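Local atomic coordinates of tyrosine phosphatase (PDB entry 5NCR), a protein that is a homodimeric Orf virus tyrosine phosphatase with triple substrate specificity, phosphoserine in proteins probably being among its substrates. Residues Ala122-Val127 and Leu148-Glu153; Lys130-Asn135 and Pro141-Tyr146. The protein carries 2 engineered substitutions. All coordinates share one frame; numbering follows the deposited sequence.

Interaction 1: Ala122-Val127 and Leu148-Glu153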
ATOM      1  N   ALA B 122      -4.137 -17.714   9.818  1.00 20.99           N
ATOM      2  CA  ALA B 122      -3.585 -18.000  11.150  1.00 21.33           C
ATOM      3  C   ALA B 122      -2.132 -17.511  11.214  1.00 21.55           C
ATOM      4  O   ALA B 122      -1.754 -16.828  12.171  1.00 21.06           O
ATOM      5  CB  ALA B 122      -3.635 -19.496  11.408  1.00 21.78           C
ATOM      6  N   ALA B 123      -1.349 -17.821  10.157  1.00 16.73           N
ATOM      7  CA  ALA B 123       0.046 -17.427  10.005  1.00 17.47           C
ATOM      8  C   ALA B 123       0.191 -15.874  10.040  1.00 18.90           C
ATOM      9  O   ALA B 123       1.012 -15.355  10.778  1.00 18.94           O
ATOM     10  CB  ALA B 123       0.582 -17.972   8.695  1.00 19.11           C
ATOM     11  N   MET B 124      -0.627 -15.159   9.266  1.00 15.26           N
ATOM     12  CA  MET B 124      -0.637 -13.694   9.209  1.00 14.00           C
ATOM     13  C   MET B 124      -0.990 -13.120  10.562  1.00 20.31           C
ATOM     14  O   MET B 124      -0.284 -12.231  11.053  1.00 19.98           O
ATOM     15  CB  MET B 124      -1.635 -13.200   8.146  1.00 15.95           C
ATOM     16  CG  MET B 124      -1.437 -11.733   7.779  1.00 19.13           C
ATOM     17  SD  MET B 124       0.178 -11.418   6.975  1.00 24.41           S
ATOM     18  CE  MET B 124       0.327  -9.642   7.298  1.00 21.99           C
ATOM     19  N   GLY B 125      -2.051 -13.662  11.178  1.00 16.75           N
ATOM     20  CA  GLY B 125      -2.474 -13.221  12.501  1.00 17.15           C
ATOM     21  C   GLY B 125      -1.369 -13.375  13.525  1.00 22.08           C
ATOM     22  O   GLY B 125      -1.075 -12.441  14.270  1.00 23.45           O
ATOM     23  N   TYR B 126      -0.725 -14.539  13.542  1.00 19.56           N
ATOM     24  CA  TYR B 126       0.343 -14.829  14.497  1.00 20.49           C
ATOM     25  C   TYR B 126       1.596 -13.940  14.317  1.00 22.98           C
ATOM     26  O   TYR B 126       2.165 -13.475  15.306  1.00 22.60           O
ATOM     27  CB  TYR B 126       0.686 -16.313  14.478  1.00 22.15           C
ATOM     28  CG  TYR B 126       1.835 -16.645  15.403  1.00 27.92           C
ATOM     29  CD1 TYR B 126       1.755 -16.388  16.764  1.00 31.71           C
ATOM     30  CD2 TYR B 126       3.041 -17.115  14.905  1.00 30.55           C
ATOM     31  CE1 TYR B 126       2.838 -16.621  17.609  1.00 34.46           C
ATOM     32  CE2 TYR B 126       4.115 -17.403  15.749  1.00 33.37           C
ATOM     33  CZ  TYR B 126       4.014 -17.144  17.099  1.00 41.83           C
ATOM     34  OH  TYR B 126       5.095 -17.386  17.912  1.00 48.43           O
ATOM     35  N   VAL B 127       1.996 -13.697  13.072  1.00 17.87           N
ATOM     36  CA  VAL B 127       3.123 -12.826  12.744  1.00 18.19           C
ATOM     37  C   VAL B 127       2.811 -11.376  13.190  1.00 18.83           C
ATOM     38  O   VAL B 127       3.674 -10.719  13.766  1.00 18.89           O
ATOM     39  CB  VAL B 127       3.525 -12.951  11.256  1.00 21.83           C
ATOM     40  CG1 VAL B 127       4.546 -11.876  10.885  1.00 23.32           C
ATOM     41  CG2 VAL B 127       4.102 -14.355  10.967  1.00 21.59           C
ATOM     42  N   LEU B 148       1.397  -4.860   5.265  1.00 17.61           N
ATOM     43  CA  LEU B 148       1.707  -4.800   3.852  1.00 18.21           C
ATOM     44  C   LEU B 148       3.033  -5.517   3.511  1.00 23.64           C
ATOM     45  O   LEU B 148       3.032  -6.422   2.675  1.00 25.13           O
ATOM     46  CB  LEU B 148       1.740  -3.334   3.395  1.00 19.12           C
ATOM     47  CG  LEU B 148       2.088  -3.081   1.954  1.00 22.56           C
ATOM     48  CD1 LEU B 148       1.099  -3.776   0.991  1.00 21.64           C
ATOM     49  CD2 LEU B 148       2.175  -1.623   1.698  1.00 25.25           C
ATOM     50  N   LYS B 149       4.128  -5.124   4.171  1.00 19.49           N
ATOM     51  CA  LYS B 149       5.474  -5.656   3.966  1.00 19.11           C
ATOM     52  C   LYS B 149       5.495  -7.166   4.288  1.00 22.03           C
ATOM     53  O   LYS B 149       6.013  -7.929   3.489  1.00 20.70           O
ATOM     54  CB  LYS B 149       6.467  -4.867   4.833  1.00 23.68           C
ATOM     55  CG  LYS B 149       7.931  -5.287   4.766  1.00 50.71           C
ATOM     56  CD  LYS B 149       8.809  -4.260   5.521  1.00 64.94           C
ATOM     57  CE  LYS B 149       9.999  -4.847   6.253  1.00 74.76           C
ATOM     58  NZ  LYS B 149      11.159  -5.052   5.352  1.00 81.39           N
ATOM     59  N   THR B 150       4.883  -7.579   5.405  1.00 17.26           N
ATOM     60  CA  THR B 150       4.849  -8.959   5.875  1.00 17.75           C
ATOM     61  C   THR B 150       4.029  -9.846   4.939  1.00 19.22           C
ATOM     62  O   THR B 150       4.434 -10.965   4.665  1.00 19.83           O
ATOM     63  CB  THR B 150       4.341  -9.004   7.323  1.00 24.32           C
ATOM     64  OG1 THR B 150       5.172  -8.132   8.089  1.00 27.36           O
ATOM     65  CG2 THR B 150       4.362 -10.395   7.913  1.00 25.90           C
ATOM     66  N   TYR B 151       2.888  -9.339   4.464  1.00 16.22           N
ATOM     67  CA  TYR B 151       2.017 -10.049   3.539  1.00 16.80           C
ATOM     68  C   TYR B 151       2.805 -10.402   2.249  1.00 20.91           C
ATOM     69  O   TYR B 151       2.755 -11.548   1.798  1.00 17.95           O
ATOM     70  CB  TYR B 151       0.787  -9.189   3.186  1.00 18.04           C
ATOM     71  CG  TYR B 151      -0.072  -9.896   2.172  1.00 18.83           C
ATOM     72  CD1 TYR B 151      -0.904 -10.941   2.549  1.00 21.73           C
ATOM     73  CD2 TYR B 151       0.047  -9.611   0.814  1.00 20.11           C
ATOM     74  CE1 TYR B 151      -1.631 -11.662   1.606  1.00 23.51           C
ATOM     75  CE2 TYR B 151      -0.681 -10.320  -0.137  1.00 22.60           C
ATOM     76  CZ  TYR B 151      -1.508 -11.352   0.264  1.00 27.05           C
ATOM     77  OH  TYR B 151      -2.247 -12.043  -0.657  1.00 26.87           O
ATOM     78  N   TYR B 152       3.482  -9.405   1.658  1.00 20.24           N
ATOM     79  CA  TYR B 152       4.254  -9.596   0.419  1.00 21.28           C
ATOM     80  C   TYR B 152       5.519 -10.409   0.652  1.00 24.68           C
ATOM     81  O   TYR B 152       5.913 -11.167  -0.220  1.00 23.66           O
ATOM     82  CB  TYR B 152       4.514  -8.277  -0.298  1.00 22.86           C
ATOM     83  CG  TYR B 152       3.297  -7.879  -1.108  1.00 24.62           C
ATOM     84  CD1 TYR B 152       2.889  -8.632  -2.207  1.00 26.61           C
ATOM     85  CD2 TYR B 152       2.511  -6.795  -0.734  1.00 24.63           C
ATOM     86  CE1 TYR B 152       1.733  -8.316  -2.916  1.00 24.53           C
ATOM     87  CE2 TYR B 152       1.359  -6.461  -1.445  1.00 25.27           C
ATOM     88  CZ  TYR B 152       0.978  -7.223  -2.546  1.00 28.48           C
ATOM     89  OH  TYR B 152      -0.173  -6.966  -3.250  1.00 20.31           O
ATOM     90  N   GLU B 153       6.087 -10.331   1.868  1.00 21.36           N
ATOM     91  CA  GLU B 153       7.275 -11.107   2.226  1.00 21.23           C
ATOM     92  C   GLU B 153       6.938 -12.609   2.246  1.00 23.09           C
ATOM     93  O   GLU B 153       7.653 -13.404   1.619  1.00 23.79           O
ATOM     94  CB  GLU B 153       7.806 -10.622   3.580  1.00 22.70           C
ATOM     95  CG  GLU B 153       9.158 -11.170   4.015  1.00 37.62           C
ATOM     96  CD  GLU B 153       9.812 -10.323   5.101  1.00 73.15           C
ATOM     97  OE1 GLU B 153      10.307 -10.914   6.089  1.00 65.33           O
ATOM     98  OE2 GLU B 153       9.815  -9.072   4.976  1.00 67.35           O
TER
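M124 reaches across to the backbone of Y151 while V127 meets T150 methyl to methyl, and these two approaches account for the packing of helix 118-134 on helix 140-158 here. The local axes come within 10.9 Å at 139° between their N-to-C directions, roughly antiparallel but splayed. M124 starts off alongside the other helix; the bend at chi2 (65°) swings its thioether across, so that M124 CE lies 3.8 Å from Y151 N. The terminal methyl rests on the Y151 main chain and on the CB atoms of T150 and Y151, with SD near Y151 CA; the Y151 ring meets F161. V127 and T150 run past each other in opposite senses, and V127 CG1 comes to 3.3 Å from T150 CG2, tighter than normal van der Waals contact. A chi1 of -55° sets OG1 beside the T150 backbone N and turns CG2 to V127; OG1 hydrogen-bonds to Y146 O one turn earlier. With no hydrogen bond between the segments and the threonine hydroxyl satisfied within its own helix, this buried joint of the catalytic domain depends on close apolar fit.

Interaction 2: Lys130-Asn135 and Pro141-Tyr146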
ATOM      1  N   LYS B 130       2.837 -11.368  17.063  1.00 20.41           N
ATOM      2  CA  LYS B 130       4.203 -11.451  17.553  1.00 21.97           C
ATOM      3  C   LYS B 130       4.907 -10.095  17.467  1.00 27.61           C
ATOM      4  O   LYS B 130       5.548  -9.685  18.426  1.00 28.53           O
ATOM      5  CB  LYS B 130       4.962 -12.562  16.810  1.00 25.85           C
ATOM      6  CG  LYS B 130       6.391 -12.727  17.272  1.00 44.57           C
ATOM      7  CD  LYS B 130       7.004 -14.032  16.843  1.00 54.24           C
ATOM      8  CE  LYS B 130       8.511 -13.996  17.102  1.00 63.19           C
ATOM      9  NZ  LYS B 130       9.243 -13.046  16.207  1.00 57.87           N
ATOM     10  N   ARG B 131       4.730  -9.387  16.350  1.00 24.95           N
ATOM     11  CA  ARG B 131       5.298  -8.052  16.148  1.00 25.66           C
ATOM     12  C   ARG B 131       4.749  -7.052  17.165  1.00 28.76           C
ATOM     13  O   ARG B 131       5.538  -6.307  17.762  1.00 28.86           O
ATOM     14  CB  ARG B 131       5.040  -7.563  14.715  1.00 23.35           C
ATOM     15  CG  ARG B 131       5.706  -6.218  14.377  1.00 33.64           C
ATOM     16  CD  ARG B 131       7.213  -6.263  14.585  1.00 37.40           C
ATOM     17  NE  ARG B 131       7.852  -5.023  14.194  1.00 49.29           N
ATOM     18  CZ  ARG B 131       8.932  -4.964  13.431  1.00 64.01           C
ATOM     19  NH1 ARG B 131       9.494  -6.080  12.978  1.00 40.91           N
ATOM     20  NH2 ARG B 131       9.469  -3.790  13.119  1.00 61.13           N
ATOM     21  N   LEU B 132       3.425  -7.067  17.396  1.00 24.88           N
ATOM     22  CA  LEU B 132       2.750  -6.194  18.366  1.00 25.98           C
ATOM     23  C   LEU B 132       3.115  -6.526  19.805  1.00 28.51           C
ATOM     24  O   LEU B 132       3.116  -5.634  20.652  1.00 26.25           O
ATOM     25  CB  LEU B 132       1.217  -6.154  18.154  1.00 26.07           C
ATOM     26  CG  LEU B 132       0.796  -5.549  16.799  1.00 30.39           C
ATOM     27  CD1 LEU B 132      -0.625  -5.867  16.452  1.00 28.62           C
ATOM     28  CD2 LEU B 132       1.082  -4.070  16.750  1.00 34.97           C
ATOM     29  N   ALA B 133       3.477  -7.785  20.092  1.00 26.37           N
ATOM     30  CA  ALA B 133       3.922  -8.161  21.430  1.00 26.87           C
ATOM     31  C   ALA B 133       5.328  -7.521  21.662  1.00 29.99           C
ATOM     32  O   ALA B 133       5.577  -6.972  22.734  1.00 33.01           O
ATOM     33  CB  ALA B 133       3.950  -9.684  21.561  1.00 27.60           C
ATOM     34  N   GLU B 134       6.185  -7.517  20.619  1.00 22.71           N
ATOM     35  CA  GLU B 134       7.539  -6.954  20.576  1.00 25.42           C
ATOM     36  C   GLU B 134       7.507  -5.399  20.606  1.00 29.89           C
ATOM     37  O   GLU B 134       8.372  -4.780  21.231  1.00 30.43           O
ATOM     38  CB  GLU B 134       8.254  -7.454  19.318  1.00 26.71           C
ATOM     39  CG  GLU B 134       9.664  -6.924  19.112  1.00 48.89           C
ATOM     40  CD  GLU B 134      10.224  -7.147  17.719  1.00 81.06           C
ATOM     41  OE1 GLU B 134      10.033  -8.255  17.161  1.00 83.71           O
ATOM     42  OE2 GLU B 134      10.866  -6.212  17.189  1.00 75.02           O
ATOM     43  N   ASN B 135       6.543  -4.783  19.892  1.00 25.51           N
ATOM     44  CA  ASN B 135       6.354  -3.329  19.925  1.00 26.78           C
ATOM     45  C   ASN B 135       4.879  -3.035  20.146  1.00 28.62           C
ATOM     46  O   ASN B 135       4.145  -2.803  19.184  1.00 24.69           O
ATOM     47  CB  ASN B 135       6.900  -2.575  18.713  1.00 26.15           C
ATOM     48  CG  ASN B 135       6.632  -1.063  18.779  1.00 32.66           C
ATOM     49  OD1 ASN B 135       6.221  -0.495  19.808  1.00 28.10           O
ATOM     50  ND2 ASN B 135       6.839  -0.389  17.684  1.00 26.20           N
ATOM     51  N   PRO B 141      -0.606   3.662  11.199  1.00 24.48           N
ATOM     52  CA  PRO B 141       0.141   3.619   9.914  1.00 23.10           C
ATOM     53  C   PRO B 141       1.299   2.602   9.946  1.00 26.22           C
ATOM     54  O   PRO B 141       1.557   1.954   8.931  1.00 25.84           O
ATOM     55  CB  PRO B 141       0.686   5.040   9.753  1.00 26.36           C
ATOM     56  CG  PRO B 141      -0.007   5.861  10.726  1.00 31.93           C
ATOM     57  CD  PRO B 141      -0.537   5.018  11.809  1.00 26.28           C
ATOM     58  N   ALA B 142       2.023   2.491  11.092  1.00 22.29           N
ATOM     59  CA  ALA B 142       3.128   1.529  11.241  1.00 21.63           C
ATOM     60  C   ALA B 142       2.608   0.084  11.111  1.00 21.87           C
ATOM     61  O   ALA B 142       3.197  -0.694  10.365  1.00 20.95           O
ATOM     62  CB  ALA B 142       3.855   1.735  12.556  1.00 23.05           C
ATOM     63  N   ARG B 143       1.454  -0.220  11.738  1.00 18.78           N
ATOM     64  CA  ARG B 143       0.777  -1.505  11.671  1.00 20.18           C
ATOM     65  C   ARG B 143       0.365  -1.778  10.227  1.00 23.57           C
ATOM     66  O   ARG B 143       0.533  -2.900   9.769  1.00 21.56           O
ATOM     67  CB  ARG B 143      -0.445  -1.597  12.629  1.00 16.30           C
ATOM     68  CG  ARG B 143      -0.042  -1.554  14.099  1.00 20.83           C
ATOM     69  CD  ARG B 143      -1.117  -1.919  15.098  1.00 29.21           C
ATOM     70  NE  ARG B 143      -2.360  -1.159  14.953  1.00 34.37           N
ATOM     71  CZ  ARG B 143      -2.650  -0.035  15.602  1.00 39.18           C
ATOM     72  NH1 ARG B 143      -1.757   0.530  16.393  1.00 24.38           N
ATOM     73  NH2 ARG B 143      -3.823   0.558  15.420  1.00 24.32           N
ATOM     74  N   PHE B 144      -0.150  -0.736   9.526  1.00 21.50           N
ATOM     75  CA  PHE B 144      -0.603  -0.780   8.131  1.00 19.49           C
ATOM     76  C   PHE B 144       0.528  -1.207   7.206  1.00 22.32           C
ATOM     77  O   PHE B 144       0.364  -2.124   6.410  1.00 19.50           O
ATOM     78  CB  PHE B 144      -1.206   0.604   7.719  1.00 22.71           C
ATOM     79  CG  PHE B 144      -1.648   0.741   6.270  1.00 23.86           C
ATOM     80  CD1 PHE B 144      -0.719   0.714   5.233  1.00 25.46           C
ATOM     81  CD2 PHE B 144      -2.991   0.931   5.949  1.00 25.09           C
ATOM     82  CE1 PHE B 144      -1.127   0.845   3.899  1.00 26.99           C
ATOM     83  CE2 PHE B 144      -3.393   1.088   4.616  1.00 26.32           C
ATOM     84  CZ  PHE B 144      -2.462   1.038   3.604  1.00 24.70           C
ATOM     85  N   VAL B 145       1.669  -0.540   7.317  1.00 21.53           N
ATOM     86  CA  VAL B 145       2.859  -0.788   6.505  1.00 22.15           C
ATOM     87  C   VAL B 145       3.491  -2.161   6.877  1.00 23.22           C
ATOM     88  O   VAL B 145       3.961  -2.873   5.995  1.00 21.40           O
ATOM     89  CB  VAL B 145       3.864   0.386   6.634  1.00 26.76           C
ATOM     90  CG1 VAL B 145       5.208   0.028   6.002  1.00 28.43           C
ATOM     91  CG2 VAL B 145       3.300   1.661   6.001  1.00 26.46           C
ATOM     92  N   TYR B 146       3.507  -2.509   8.167  1.00 18.99           N
ATOM     93  CA  TYR B 146       4.067  -3.783   8.588  1.00 17.79           C
ATOM     94  C   TYR B 146       3.231  -4.923   8.008  1.00 19.91           C
ATOM     95  O   TYR B 146       3.803  -5.902   7.565  1.00 19.33           O
ATOM     96  CB  TYR B 146       4.211  -3.896  10.120  1.00 18.15           C
ATOM     97  CG  TYR B 146       4.859  -5.201  10.547  1.00 20.48           C
ATOM     98  CD1 TYR B 146       6.247  -5.355  10.531  1.00 22.67           C
ATOM     99  CD2 TYR B 146       4.085  -6.315  10.870  1.00 19.92           C
ATOM    100  CE1 TYR B 146       6.845  -6.582  10.854  1.00 21.94           C
ATOM    101  CE2 TYR B 146       4.671  -7.543  11.179  1.00 19.84           C
ATOM    102  CZ  TYR B 146       6.051  -7.673  11.167  1.00 23.66           C
ATOM    103  OH  TYR B 146       6.602  -8.893  11.488  1.00 25.75           O
TER
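The aliphatic part of R131 lies over one face of the Y146 ring, and the chain can be traced across it atom by atom. CB sits 3.6 Å from Y146 CE2, near the hydroxyl end. CG then stands almost directly over the ring, 3.5 Å from the Y146 centroid and only 12° off the normal, which meets the geometry of a CH-pi contact. A bend at chi2 (57°) carries the rest toward CE1: CD, NE and CZ all pass close to that atom, R131 NE at 3.8 Å from Y146 CE1. R131 NH1 comes nearest, 3.4 Å from Y146 CE1. The guanidinium plane is tilted 37° to the ring, so the tip is not a flat stack; Y146 CE1 lies against one guanidinium face, toward its rim, and E134 OE2 over the opposite face. One residue on, the L132 and R143 side chains cross at about a right angle, with L132 CD2 3.5 Å from R143 CD. R143 spends its polar end elsewhere, NH1 bonded to M138 O and NH2 to V176 O of helix 165-177. Both arginines thus lend methylenes to the joint, and R131 also lays its guanidinium over the ring's CE1 edge; no hydrogen bond joins the segments.

Both interactions join helix 118-134 to helix 140-158, with centres about 10 Å apart. Along the chain the order is 122-127, 130-135, 141-146, 148-153, so interaction 2 lies next to the turn of this helical hairpin and interaction 1 deeper: their centres are about 16 and 7 Å from the centre of the chain. They meet where V127 CG1 approaches Y146 OH at 3.7 Å, making one continuous seam. Helix 118-134 follows the loop after strand 108-111, the P-loop position in this phosphatase family. Helix 140-158 also faces the second subunit, where P141 packs on P141 and L148 on F144 of that chain; it thus packs on helix 118-134 and contributes to the dimer interface.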